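Local coordinates for protein putative branched-chain amino acid aminotransferase IlvE (Streptococcus mutans, PDB 4DQN) that probably catalyses the reversible, pyridoxal phosphate-dependent transfer of the amino group between branched-chain amino acids and 2-oxoglutarate, at residues 81-84 and 85-89; 112-115 and 116-119; 159-163 and 164-168; 250-253 and 254-258; 324-327 and 328-331. One frame throughout, in Å; residues are numbered along the deposited sequence.

Interaction 1. Residues 81-84 and 85-89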
loop_
_atom_site.group_PDB
_atom_site.type_symbol
_atom_site.label_atom_id
_atom_site.label_comp_id
_atom_site.label_asym_id
_atom_site.label_seq_id
_atom_site.Cartn_x
_atom_site.Cartn_y
_atom_site.Cartn_z
ATOM N N MET A 81 -19.247 -14.140 0.581
ATOM C CA MET A 81 -18.204 -13.965 -0.433
ATOM C C MET A 81 -17.224 -12.861 -0.056
ATOM O O MET A 81 -16.012 -13.017 -0.222
ATOM C CB MET A 81 -18.823 -13.666 -1.804
ATOM C CG MET A 81 -19.636 -14.815 -2.385
ATOM S SD MET A 81 -18.681 -16.296 -2.788
ATOM C CE MET A 81 -17.918 -15.729 -4.311
ATOM N N ASN A 82 -17.736 -11.743 0.453
ATOM C CA ASN A 82 -16.853 -10.695 0.978
ATOM C C ASN A 82 -15.974 -11.178 2.135
ATOM O O ASN A 82 -14.804 -10.793 2.246
ATOM C CB ASN A 82 -17.678 -9.489 1.428
ATOM C CG ASN A 82 -18.498 -8.909 0.305
ATOM O OD1 ASN A 82 -19.649 -9.305 0.093
ATOM N ND2 ASN A 82 -17.906 -7.974 -0.438
ATOM N N ALA A 83 -16.544 -12.000 3.011
ATOM C CA ALA A 83 -15.798 -12.501 4.157
ATOM C C ALA A 83 -14.647 -13.391 3.704
ATOM O O ALA A 83 -13.551 -13.337 4.267
ATOM C CB ALA A 83 -16.733 -13.280 5.105
ATOM N N GLU A 84 -14.902 -14.226 2.701
ATOM C CA GLU A 84 -13.896 -15.165 2.219
ATOM C C GLU A 84 -12.804 -14.420 1.471
ATOM O O GLU A 84 -11.624 -14.760 1.579
ATOM C CB GLU A 84 -14.549 -16.260 1.357
ATOM C CG GLU A 84 -15.491 -17.149 2.184
ATOM C CD GLU A 84 -16.207 -18.236 1.381
ATOM O OE1 GLU A 84 -16.065 -18.271 0.132
ATOM O OE2 GLU A 84 -16.919 -19.053 2.014
ATOM N N ARG A 85 -13.191 -13.379 0.739
ATOM C CA ARG A 85 -12.200 -12.552 0.059
ATOM C C ARG A 85 -11.314 -11.801 1.058
ATOM O O ARG A 85 -10.093 -11.693 0.859
ATOM C CB ARG A 85 -12.865 -11.585 -0.931
ATOM C CG ARG A 85 -11.847 -10.766 -1.726
ATOM C CD ARG A 85 -12.481 -9.960 -2.851
ATOM N NE ARG A 85 -13.370 -8.905 -2.357
ATOM C CZ ARG A 85 -14.060 -8.074 -3.143
ATOM N NH1 ARG A 85 -13.978 -8.184 -4.464
ATOM N NH2 ARG A 85 -14.839 -7.133 -2.610
ATOM N N LEU A 86 -11.918 -11.294 2.136
ATOM C CA LEU A 86 -11.153 -10.625 3.190
ATOM C C LEU A 86 -10.211 -11.606 3.885
ATOM O O LEU A 86 -9.148 -11.211 4.358
ATOM C CB LEU A 86 -12.088 -9.993 4.235
ATOM C CG LEU A 86 -11.782 -8.631 4.879
ATOM C CD1 LEU A 86 -12.334 -8.515 6.299
ATOM C CD2 LEU A 86 -10.324 -8.188 4.795
ATOM N N GLN A 87 -10.600 -12.879 3.961
ATOM C CA GLN A 87 -9.745 -13.876 4.597
ATOM C C GLN A 87 -8.514 -14.127 3.743
ATOM O O GLN A 87 -7.399 -14.219 4.254
ATOM C CB GLN A 87 -10.515 -15.186 4.842
ATOM C CG GLN A 87 -11.444 -15.137 6.056
ATOM C CD GLN A 87 -12.679 -16.005 5.886
ATOM O OE1 GLN A 87 -12.742 -16.850 4.985
ATOM N NE2 GLN A 87 -13.670 -15.801 6.743
ATOM N N ARG A 88 -8.710 -14.239 2.436
ATOM C CA ARG A 88 -7.579 -14.414 1.538
ATOM C C ARG A 88 -6.692 -13.164 1.517
ATOM O O ARG A 88 -5.464 -13.257 1.463
ATOM C CB ARG A 88 -8.064 -14.756 0.134
ATOM C CG ARG A 88 -8.588 -16.179 0.010
ATOM C CD ARG A 88 -8.895 -16.509 -1.438
ATOM N NE ARG A 88 -10.161 -15.920 -1.847
ATOM C CZ ARG A 88 -11.345 -16.489 -1.619
ATOM N NH1 ARG A 88 -11.411 -17.657 -0.981
ATOM N NH2 ARG A 88 -12.458 -15.891 -2.017
ATOM N N THR A 89 -7.317 -11.992 1.586
ATOM C CA THR A 89 -6.570 -10.733 1.619
ATOM C C THR A 89 -5.718 -10.632 2.891
ATOM O O THR A 89 -4.558 -10.184 2.862
ATOM C CB THR A 89 -7.530 -9.530 1.512
ATOM O OG1 THR A 89 -8.181 -9.560 0.232
ATOM C CG2 THR A 89 -6.779 -8.245 1.624
HETATM O O HOH W 1 -15.046 -16.972 -1.983
#
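Arg88 folds back over the preceding helical turn and lays its guanidinium on the backbone of Glu84. Its course begins at CB, 3.8 Å from Glu84 O, and CG keeps almost the same distance. With CG anti to the carbonyl carbon (chi1 -74°) and a bend at chi3, the chain doubles back; NE is 3.9 Å from Glu84 O, and CZ closes to 3.6 Å from it, the oxygen sitting over the centre of one face of the flat group. At the tip, NH2 is 4.0 Å from Glu84 CB and donates to a water 2.8 Å away, held at the edge of the guanidinium. The same water donates to Glu84 OE1 at 2.7 Å, so a bridge of solvent joins acid and base whose charged atoms do not touch. Glu84 O accepts the backbone N-H of Arg88 at 3.1 Å.

On another side of the helix, Gln87 runs past Ala83 O, with CD 3.2 Å from that oxygen, while its NE2 is hydrogen-bonded to Val98 O and Thr100 OG1. Asn82 and Arg85 lie side by side, their amide and guanidinium planes 80° apart; Arg85 NE forms a salt bridge to Glu62 of strand 59-68 and Asn82 ND2 a hydrogen bond to it. These are i to i+3 and i+4 contacts along alpha-helix 79-92, whose inward side carries Arg85 to Lys188, the predicted site of pyridoxal phosphate attachment.

Interaction 2. Residues 112-115 and 116-119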
loop_
_atom_site.group_PDB
_atom_site.type_symbol
_atom_site.label_atom_id
_atom_site.label_comp_id
_atom_site.label_asym_id
_atom_site.label_seq_id
_atom_site.Cartn_x
_atom_site.Cartn_y
_atom_site.Cartn_z
ATOM N N ARG A 112 -28.692 -3.261 11.253
ATOM C CA ARG A 112 -29.751 -3.121 12.255
ATOM C C ARG A 112 -29.599 -1.847 13.086
ATOM O O ARG A 112 -30.585 -1.135 13.297
ATOM C CB ARG A 112 -29.848 -4.363 13.160
ATOM C CG ARG A 112 -30.263 -5.641 12.427
ATOM C CD ARG A 112 -30.670 -6.763 13.388
ATOM N NE ARG A 112 -29.695 -6.923 14.465
ATOM C CZ ARG A 112 -28.816 -7.919 14.541
ATOM N NH1 ARG A 112 -28.795 -8.853 13.600
ATOM N NH2 ARG A 112 -27.962 -7.984 15.560
ATOM N N ALA A 113 -28.377 -1.522 13.521
ATOM C CA ALA A 113 -28.190 -0.370 14.404
ATOM C C ALA A 113 -28.446 0.949 13.679
ATOM O O ALA A 113 -28.744 1.971 14.304
ATOM C CB ALA A 113 -26.783 -0.381 15.024
ATOM N N ASN A 114 -28.318 0.916 12.354
ATOM C CA ASN A 114 -28.497 2.107 11.520
ATOM C C ASN A 114 -29.606 1.906 10.487
ATOM O O ASN A 114 -29.556 2.494 9.405
ATOM C CB ASN A 114 -27.194 2.425 10.764
ATOM C CG ASN A 114 -26.042 2.762 11.693
ATOM O OD1 ASN A 114 -25.992 3.855 12.253
ATOM N ND2 ASN A 114 -25.099 1.836 11.841
ATOM N N GLU A 115 -30.615 1.102 10.813
ATOM C CA GLU A 115 -31.587 0.674 9.797
ATOM C C GLU A 115 -32.375 1.821 9.192
ATOM O O GLU A 115 -32.842 1.742 8.047
ATOM C CB GLU A 115 -32.535 -0.415 10.333
ATOM C CG GLU A 115 -33.212 -1.204 9.193
ATOM C CD GLU A 115 -33.842 -2.528 9.619
ATOM O OE1 GLU A 115 -33.159 -3.355 10.271
ATOM O OE2 GLU A 115 -35.026 -2.753 9.275
ATOM N N GLU A 116 -32.506 2.905 9.940
ATOM C CA GLU A 116 -33.269 4.032 9.435
ATOM C C GLU A 116 -32.486 4.756 8.333
ATOM O O GLU A 116 -33.030 5.612 7.628
ATOM C CB GLU A 116 -33.684 4.962 10.585
ATOM C CG GLU A 116 -32.530 5.736 11.251
ATOM C CD GLU A 116 -31.670 4.912 12.227
ATOM O OE1 GLU A 116 -31.799 3.666 12.300
ATOM O OE2 GLU A 116 -30.842 5.533 12.934
ATOM N N TYR A 117 -31.213 4.397 8.156
ATOM C CA TYR A 117 -30.421 4.982 7.065
ATOM C C TYR A 117 -30.400 4.115 5.805
ATOM O O TYR A 117 -29.850 4.518 4.772
ATOM C CB TYR A 117 -28.980 5.277 7.519
ATOM C CG TYR A 117 -28.890 6.385 8.532
ATOM C CD1 TYR A 117 -28.992 6.116 9.891
ATOM C CD2 TYR A 117 -28.707 7.701 8.133
ATOM C CE1 TYR A 117 -28.920 7.122 10.821
ATOM C CE2 TYR A 117 -28.627 8.719 9.060
ATOM C CZ TYR A 117 -28.739 8.415 10.404
ATOM O OH TYR A 117 -28.663 9.410 11.350
ATOM N N VAL A 118 -30.970 2.920 5.887
ATOM C CA VAL A 118 -31.133 2.109 4.687
ATOM C C VAL A 118 -32.232 2.781 3.846
ATOM O O VAL A 118 -33.385 2.855 4.283
ATOM C CB VAL A 118 -31.514 0.652 5.030
ATOM C CG1 VAL A 118 -31.576 -0.193 3.760
ATOM C CG2 VAL A 118 -30.503 0.052 6.003
ATOM N N PRO A 119 -31.871 3.300 2.656
ATOM C CA PRO A 119 -32.791 4.101 1.833
ATOM C C PRO A 119 -34.087 3.357 1.509
ATOM O O PRO A 119 -34.100 2.126 1.513
ATOM C CB PRO A 119 -31.987 4.343 0.557
ATOM C CG PRO A 119 -30.533 4.322 1.042
ATOM C CD PRO A 119 -30.539 3.188 2.031
HETATM O O HOH W 2 -29.239 4.588 14.655
#
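Asn114 and Tyr117 meet through a backbone bond at the place where helix 100-113 gives way to a short 3-10 turn. Tyr117 N donates to Asn114 O at 2.8 Å, with an N-H...O angle of 159°, although the donor stands above the carbonyl plane. The same oxygen lies at the edge of the tyrosine ring, close to its plane, and 3.7 Å from CD1. One residue on, Val118 N donates to Glu115 O at 3.1 Å, again from above the carbonyl plane, and Val118 CG2 rests 3.5 Å from that oxygen.

Ala113 O, in the last turn of the helix, takes a hydrogen from a water at 2.7 Å, and the water also donates to Glu116 OE2. Glu116 is brought to this water by its torsions: CG sits between the backbone N and the carbonyl carbon (chi1 69°), and a bend at chi2 swings the carboxylate back along the chain, setting OE1 3.3 Å from Asn114 C. Asn114 ND2 donates to Phe23 O and to Val110 O of its own helix. Arg68 serves the far end, bonding Val118 O and Pro119 O and, weakly, Glu115 O. Consecutive i to i+3 bonds of this kind characterise a 3-10 turn at the C-terminal end of an alpha-helix, here leading the chain from helix 100-113 toward strand 126-136 of the antiparallel sheet.

Interaction 3. Residues 159-163 and 164-168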
loop_
_atom_site.group_PDB
_atom_site.type_symbol
_atom_site.label_atom_id
_atom_site.label_comp_id
_atom_site.label_asym_id
_atom_site.label_seq_id
_atom_site.Cartn_x
_atom_site.Cartn_y
_atom_site.Cartn_z
ATOM N N ASN A 159 -28.136 5.629 -6.161
ATOM C CA ASN A 159 -28.225 4.731 -7.319
ATOM C C ASN A 159 -27.037 4.894 -8.258
ATOM O O ASN A 159 -26.438 3.902 -8.685
ATOM C CB ASN A 159 -29.537 4.988 -8.091
ATOM C CG ASN A 159 -29.790 3.975 -9.225
ATOM O OD1 ASN A 159 -28.864 3.511 -9.896
ATOM N ND2 ASN A 159 -31.062 3.652 -9.448
ATOM N N TYR A 160 -26.725 6.148 -8.576
ATOM C CA TYR A 160 -25.702 6.514 -9.560
ATOM C C TYR A 160 -26.217 6.364 -10.995
ATOM O O TYR A 160 -25.792 7.091 -11.892
ATOM C CB TYR A 160 -24.368 5.781 -9.320
ATOM C CG TYR A 160 -23.317 5.993 -10.394
ATOM C CD1 TYR A 160 -22.986 7.277 -10.838
ATOM C CD2 TYR A 160 -22.635 4.909 -10.951
ATOM C CE1 TYR A 160 -22.023 7.474 -11.821
ATOM C CE2 TYR A 160 -21.665 5.099 -11.929
ATOM C CZ TYR A 160 -21.365 6.381 -12.359
ATOM O OH TYR A 160 -20.403 6.563 -13.326
ATOM N N PHE A 161 -27.147 5.437 -11.207
ATOM C CA PHE A 161 -27.858 5.364 -12.484
ATOM C C PHE A 161 -29.335 5.729 -12.341
ATOM O O PHE A 161 -30.238 4.947 -12.675
ATOM C CB PHE A 161 -27.639 4.020 -13.189
ATOM C CG PHE A 161 -26.306 3.926 -13.866
ATOM C CD1 PHE A 161 -25.855 4.972 -14.661
ATOM C CD2 PHE A 161 -25.482 2.831 -13.668
ATOM C CE1 PHE A 161 -24.617 4.917 -15.275
ATOM C CE2 PHE A 161 -24.238 2.764 -14.276
ATOM C CZ PHE A 161 -23.801 3.808 -15.079
ATOM N N LYS A 162 -29.555 6.934 -11.821
ATOM C CA LYS A 162 -30.854 7.579 -11.896
ATOM C C LYS A 162 -30.905 8.333 -13.226
ATOM O O LYS A 162 -30.195 9.323 -13.435
ATOM C CB LYS A 162 -31.086 8.509 -10.698
ATOM C CG LYS A 162 -32.509 9.053 -10.622
ATOM C CD LYS A 162 -33.514 8.049 -11.196
ATOM C CE LYS A 162 -34.842 8.710 -11.520
ATOM N NZ LYS A 162 -35.938 8.211 -10.632
ATOM N N GLY A 163 -31.749 7.838 -14.122
ATOM C CA GLY A 163 -31.750 8.262 -15.508
ATOM C C GLY A 163 -31.519 7.040 -16.375
ATOM O O GLY A 163 -31.493 7.125 -17.604
ATOM N N GLY A 164 -31.356 5.891 -15.719
ATOM C CA GLY A 164 -31.071 4.642 -16.402
ATOM C C GLY A 164 -29.576 4.409 -16.546
ATOM O O GLY A 164 -28.770 5.299 -16.258
ATOM N N LEU A 165 -29.207 3.207 -16.983
ATOM C CA LEU A 165 -27.813 2.882 -17.277
ATOM C C LEU A 165 -27.272 3.822 -18.347
ATOM O O LEU A 165 -27.961 4.111 -19.332
ATOM C CB LEU A 165 -27.696 1.439 -17.769
ATOM C CG LEU A 165 -27.800 0.338 -16.721
ATOM C CD1 LEU A 165 -27.924 -1.026 -17.381
ATOM C CD2 LEU A 165 -26.579 0.384 -15.831
ATOM N N ALA A 166 -26.042 4.295 -18.159
ATOM C CA ALA A 166 -25.423 5.187 -19.136
ATOM C C ALA A 166 -23.944 4.858 -19.334
ATOM O O ALA A 166 -23.220 4.606 -18.363
ATOM C CB ALA A 166 -25.591 6.632 -18.710
ATOM N N PRO A 167 -23.484 4.884 -20.593
ATOM C CA PRO A 167 -22.096 4.514 -20.888
ATOM C C PRO A 167 -21.146 5.634 -20.514
ATOM O O PRO A 167 -21.544 6.801 -20.557
ATOM C CB PRO A 167 -22.090 4.327 -22.417
ATOM C CG PRO A 167 -23.529 4.412 -22.858
ATOM C CD PRO A 167 -24.229 5.236 -21.812
ATOM N N THR A 168 -19.919 5.287 -20.131
ATOM C CA THR A 168 -18.858 6.282 -19.974
ATOM C C THR A 168 -17.596 5.750 -20.634
ATOM O O THR A 168 -17.509 4.558 -20.953
ATOM C CB THR A 168 -18.555 6.626 -18.489
ATOM O OG1 THR A 168 -18.033 5.472 -17.817
ATOM C CG2 THR A 168 -19.801 7.131 -17.768
#
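Phe161, with CG anti to the carbonyl carbon (chi1 -78°) and its ring turned at chi2 -47°, swings its ring over the chain that returns from the turn, so that the backbone of Gly164, Leu165 and Ala166 runs beside it. Leu165 CA stands over one face, 4.1 Å from the ring centroid and 20° off its normal, a CH-pi contact. Leu165 leaves its backbone with CG anti to the carbonyl carbon, and its CD2 branch reaches the ring, 3.4 Å from Phe161 CD2, with the two side chains crossing at a slant. Further along the ring, CE1 is 3.3 Å from Ala166 N and 4.0 Å from Ala166 CB, while CD1 lies 3.3 Å from Gly164 O. Tyr160 CD2 approaches the opposite face of the ring, offset toward the rim.

The reversal that makes this possible runs from Phe161 to Gly164 and is closed by a weak bond from Gly164 N to Phe161 O, 3.4 Å long. Gly163 and Gly164 both adopt positive phi, a region open to residues without a CB. Just upstream, Asn159 OD1 accepts from Phe161 N at 2.9 Å. Phe161 and Leu165 also pack on Pro295, and Leu165 reaches His319 and Tyr322 of helix 316-329. An Asx turn followed by a type II beta turn thus shapes the surface connection between strand 147-157 of one sheet and strand 168-172 of the other.

Interaction 4. Residues 250-253 and 254-258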
loop_
_atom_site.group_PDB
_atom_site.type_symbol
_atom_site.label_atom_id
_atom_site.label_comp_id
_atom_site.label_asym_id
_atom_site.label_seq_id
_atom_site.Cartn_x
_atom_site.Cartn_y
_atom_site.Cartn_z
ATOM N N SER A 250 -13.990 -9.696 -8.093
ATOM C CA SER A 250 -15.161 -9.047 -7.490
ATOM C C SER A 250 -16.331 -10.017 -7.293
ATOM O O SER A 250 -16.510 -10.969 -8.065
ATOM C CB SER A 250 -15.585 -7.792 -8.271
ATOM O OG SER A 250 -16.478 -8.081 -9.332
ATOM N N VAL A 251 -17.102 -9.795 -6.234
ATOM C CA VAL A 251 -18.297 -10.603 -5.974
ATOM C C VAL A 251 -19.291 -10.396 -7.118
ATOM O O VAL A 251 -19.990 -11.320 -7.548
ATOM C CB VAL A 251 -18.928 -10.210 -4.628
ATOM C CG1 VAL A 251 -20.101 -11.119 -4.293
ATOM C CG2 VAL A 251 -17.890 -10.290 -3.519
ATOM N N THR A 252 -19.327 -9.174 -7.630
ATOM C CA THR A 252 -20.216 -8.835 -8.736
ATOM C C THR A 252 -19.880 -9.652 -9.988
ATOM O O THR A 252 -20.779 -10.170 -10.654
ATOM C CB THR A 252 -20.163 -7.325 -9.029
ATOM O OG1 THR A 252 -20.339 -6.611 -7.797
ATOM C CG2 THR A 252 -21.282 -6.914 -9.982
ATOM N N LYS A 253 -18.590 -9.802 -10.283
ATOM C CA LYS A 253 -18.163 -10.606 -11.433
ATOM C C LYS A 253 -18.587 -12.065 -11.333
ATOM O O LYS A 253 -19.094 -12.638 -12.302
ATOM C CB LYS A 253 -16.643 -10.538 -11.626
ATOM C CG LYS A 253 -16.136 -11.688 -12.487
ATOM C CD LYS A 253 -14.630 -11.696 -12.655
ATOM C CE LYS A 253 -13.917 -12.336 -11.480
ATOM N NZ LYS A 253 -12.437 -12.286 -11.717
ATOM N N TYR A 254 -18.385 -12.676 -10.169
ATOM C CA TYR A 254 -18.777 -14.068 -10.000
ATOM C C TYR A 254 -20.283 -14.213 -10.119
ATOM O O TYR A 254 -20.775 -15.167 -10.728
ATOM C CB TYR A 254 -18.279 -14.617 -8.660
ATOM C CG TYR A 254 -16.794 -14.870 -8.673
ATOM C CD1 TYR A 254 -16.185 -15.416 -9.797
ATOM C CD2 TYR A 254 -15.996 -14.530 -7.588
ATOM C CE1 TYR A 254 -14.832 -15.642 -9.838
ATOM C CE2 TYR A 254 -14.627 -14.751 -7.618
ATOM C CZ TYR A 254 -14.054 -15.308 -8.752
ATOM O OH TYR A 254 -12.698 -15.536 -8.810
ATOM N N SER A 255 -21.007 -13.258 -9.542
ATOM C CA SER A 255 -22.469 -13.238 -9.633
ATOM C C SER A 255 -22.961 -13.121 -11.081
ATOM O O SER A 255 -23.919 -13.797 -11.472
ATOM C CB SER A 255 -23.016 -12.088 -8.786
ATOM O OG SER A 255 -22.653 -12.275 -7.425
ATOM N N LEU A 256 -22.305 -12.267 -11.867
ATOM C CA LEU A 256 -22.665 -12.064 -13.270
ATOM C C LEU A 256 -22.345 -13.300 -14.102
ATOM O O LEU A 256 -23.142 -13.707 -14.955
ATOM C CB LEU A 256 -21.959 -10.827 -13.846
ATOM C CG LEU A 256 -22.558 -9.496 -13.368
ATOM C CD1 LEU A 256 -21.810 -8.302 -13.921
ATOM C CD2 LEU A 256 -24.047 -9.411 -13.743
ATOM N N LEU A 257 -21.182 -13.891 -13.844
ATOM C CA LEU A 257 -20.801 -15.178 -14.429
ATOM C C LEU A 257 -21.903 -16.205 -14.203
ATOM O O LEU A 257 -22.319 -16.928 -15.123
ATOM C CB LEU A 257 -19.542 -15.678 -13.730
ATOM C CG LEU A 257 -18.217 -15.916 -14.461
ATOM C CD1 LEU A 257 -18.209 -15.394 -15.878
ATOM C CD2 LEU A 257 -17.072 -15.319 -13.651
ATOM N N TYR A 258 -22.348 -16.272 -12.954
ATOM C CA TYR A 258 -23.359 -17.224 -12.529
ATOM C C TYR A 258 -24.682 -16.955 -13.237
ATOM O O TYR A 258 -25.264 -17.862 -13.827
ATOM C CB TYR A 258 -23.533 -17.134 -11.013
ATOM C CG TYR A 258 -24.441 -18.177 -10.414
ATOM C CD1 TYR A 258 -25.825 -18.062 -10.496
ATOM C CD2 TYR A 258 -23.917 -19.264 -9.740
ATOM C CE1 TYR A 258 -26.653 -19.016 -9.942
ATOM C CE2 TYR A 258 -24.738 -20.224 -9.182
ATOM C CZ TYR A 258 -26.102 -20.091 -9.280
ATOM O OH TYR A 258 -26.921 -21.043 -8.709
#
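Ser255 grips Val251 O twice, and the contact is closest here: its backbone N donates at 3.0 Å and its OG at 2.8 Å, the two reaching the oxygen from opposite faces of the carbonyl plane. The hydroxyl is placed there by chi1 -61°, with OG anti to the carbonyl carbon. On the neighbouring inner side, Leu256 CG presses to 3.3 Å from Thr252 O, and Thr252, Ser255 and Leu256 all pack against Leu325 of helix 316-329. At the start of the helix, Ser250 OG caps Lys253 N at 2.9 Å.

The looser, partly exposed side belongs to Tyr254. Lys253 runs alongside it, bends at chi3, and brings CE over the ring face, 4.2 Å from the centroid and 26° off the normal. This is a CH-pi contact of the aliphatic chain, while NZ makes a long, weak ion pair with Glu270. Leu257 CD2 lies 3.9 Å from Lys253 CG.

The chemistry is divided accordingly: both buried serine hydroxyls bond the helix's own backbone, and Ser255 OG has a further, weak bond with Arg78, whereas the lysine can keep its ammonium near an acid while its methylenes cover an aromatic ring.

Interaction 5. Residues 324-327 and 328-331; sequences ELTG and IQFG
The backbone follows regular i to i+4 helical bonding until Phe330, whose N donates to Thr326 O at 2.8 Å nearly along the C=O axis, and the chain then turns out of the helix at Gly331 with phi 89°. Thr326 O has a second neighbour in the ring of the same phenylalanine: CD2 comes to 3.2 Å from it, and the oxygen lies at the ring's edge, in its plane. The ring reaches this place because CG is anti to the carbonyl carbon (chi1 -74°), and beyond the helix it meets Tyr67 edge-to-face.

Gln329 turns its amide back over the preceding turn. NE2 lies 3.7 Å from Leu325 CG, and OE1 is 3.8 Å from Thr326 CG2, so the amide spans two residues at van der Waals distance. Ile328 runs its CG1 branch alongside the backbone of Glu324, with CG1 3.2 Å from Glu324 O and CD1 continuing at 3.3 Å from it. The carboxylate of Glu324 is engaged elsewhere, in a salt bridge to Arg263, and Thr326 OG1 bonds to Tyr322 O one turn back.

Leu325 and Ile328 pack on Phe77 of strand 74-77, which Gln329 also touches, and on helix 251-262. At the exit, Gly331 N returns to Ile328 O at 3.2 Å, and Gln329 O is taken up by Gln75. With its positive phi at Gly331, the end of helix 316-329 is a Schellman motif, the classic C-terminal termination of an alpha-helix by glycine.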
loop_
_atom_site.group_PDB
_atom_site.type_symbol
_atom_site.label_atom_id
_atom_site.label_comp_id
_atom_site.label_asym_id
_atom_site.label_seq_id
_atom_site.Cartn_x
_atom_site.Cartn_y
_atom_site.Cartn_z
ATOM N N GLU A 324 -31.491 -8.239 -13.971
ATOM C CA GLU A 324 -31.574 -9.495 -13.223
ATOM C C GLU A 324 -30.748 -9.462 -11.936
ATOM O O GLU A 324 -31.201 -9.934 -10.892
ATOM C CB GLU A 324 -31.148 -10.673 -14.110
ATOM C CG GLU A 324 -31.391 -12.052 -13.500
ATOM C CD GLU A 324 -32.816 -12.556 -13.692
ATOM O OE1 GLU A 324 -33.665 -11.822 -14.248
ATOM O OE2 GLU A 324 -33.092 -13.704 -13.283
ATOM N N LEU A 325 -29.540 -8.911 -11.995
ATOM C CA LEU A 325 -28.706 -8.847 -10.790
ATOM C C LEU A 325 -29.302 -7.922 -9.731
ATOM O O LEU A 325 -29.433 -8.315 -8.570
ATOM C CB LEU A 325 -27.278 -8.401 -11.124
ATOM C CG LEU A 325 -26.336 -8.188 -9.930
ATOM C CD1 LEU A 325 -26.089 -9.499 -9.198
ATOM C CD2 LEU A 325 -25.008 -7.553 -10.377
ATOM N N THR A 326 -29.666 -6.702 -10.128
ATOM C CA THR A 326 -30.248 -5.750 -9.184
ATOM C C THR A 326 -31.615 -6.236 -8.687
ATOM O O THR A 326 -31.961 -6.046 -7.516
ATOM C CB THR A 326 -30.358 -4.319 -9.770
ATOM O OG1 THR A 326 -31.137 -4.339 -10.973
ATOM C CG2 THR A 326 -28.982 -3.759 -10.080
ATOM N N GLY A 327 -32.382 -6.890 -9.556
ATOM C CA GLY A 327 -33.656 -7.461 -9.130
ATOM C C GLY A 327 -33.466 -8.437 -7.980
ATOM O O GLY A 327 -34.209 -8.427 -6.994
ATOM N N ILE A 328 -32.454 -9.281 -8.105
ATOM C CA ILE A 328 -32.138 -10.249 -7.069
ATOM C C ILE A 328 -31.692 -9.550 -5.791
ATOM O O ILE A 328 -32.139 -9.899 -4.694
ATOM C CB ILE A 328 -31.034 -11.205 -7.547
ATOM C CG1 ILE A 328 -31.598 -12.149 -8.610
ATOM C CG2 ILE A 328 -30.458 -12.018 -6.376
ATOM C CD1 ILE A 328 -30.524 -12.821 -9.443
ATOM N N GLN A 329 -30.817 -8.561 -5.937
ATOM C CA GLN A 329 -30.290 -7.837 -4.783
ATOM C C GLN A 329 -31.399 -7.131 -4.007
ATOM O O GLN A 329 -31.443 -7.193 -2.777
ATOM C CB GLN A 329 -29.213 -6.856 -5.241
ATOM C CG GLN A 329 -27.948 -7.550 -5.770
ATOM C CD GLN A 329 -27.017 -6.617 -6.519
ATOM O OE1 GLN A 329 -27.460 -5.650 -7.138
ATOM N NE2 GLN A 329 -25.710 -6.905 -6.470
ATOM N N PHE A 330 -32.307 -6.475 -4.722
ATOM C CA PHE A 330 -33.392 -5.745 -4.066
ATOM C C PHE A 330 -34.608 -6.617 -3.764
ATOM O O PHE A 330 -35.604 -6.121 -3.229
ATOM C CB PHE A 330 -33.827 -4.540 -4.901
ATOM C CG PHE A 330 -32.853 -3.398 -4.877
ATOM C CD1 PHE A 330 -32.954 -2.399 -3.917
ATOM C CD2 PHE A 330 -31.857 -3.305 -5.835
ATOM C CE1 PHE A 330 -32.061 -1.333 -3.905
ATOM C CE2 PHE A 330 -30.964 -2.244 -5.832
ATOM C CZ PHE A 330 -31.063 -1.260 -4.863
ATOM N N GLY A 331 -34.529 -7.901 -4.107
ATOM C CA GLY A 331 -35.536 -8.867 -3.697
ATOM C C GLY A 331 -36.717 -9.015 -4.642
ATOM O O GLY A 331 -37.677 -9.695 -4.313
#

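Along the chain the five contacts come one after another. Interactions 1, 4 and 5 form a connected series: helix 79-92 touches the start of helix 251-262, where Met81 and Asn82 meet Val251 and Arg85 meets Ser250, and helices 251-262 and 316-329 touch. Centres of interactions 1 and 4 are 15 Å apart, those of 4 and 5 13 Å. Interaction 2, 24 Å from interaction 1 between centres, closes the following helix. Interaction 3 lies 29 Å from interaction 1, centre to centre, on the connection between the two sheets. Arg85 and Ser250 come, by their side chains, within about 4 and 7 Å of Lys188, the predicted cofactor lysine; the other three contacts lie away from it.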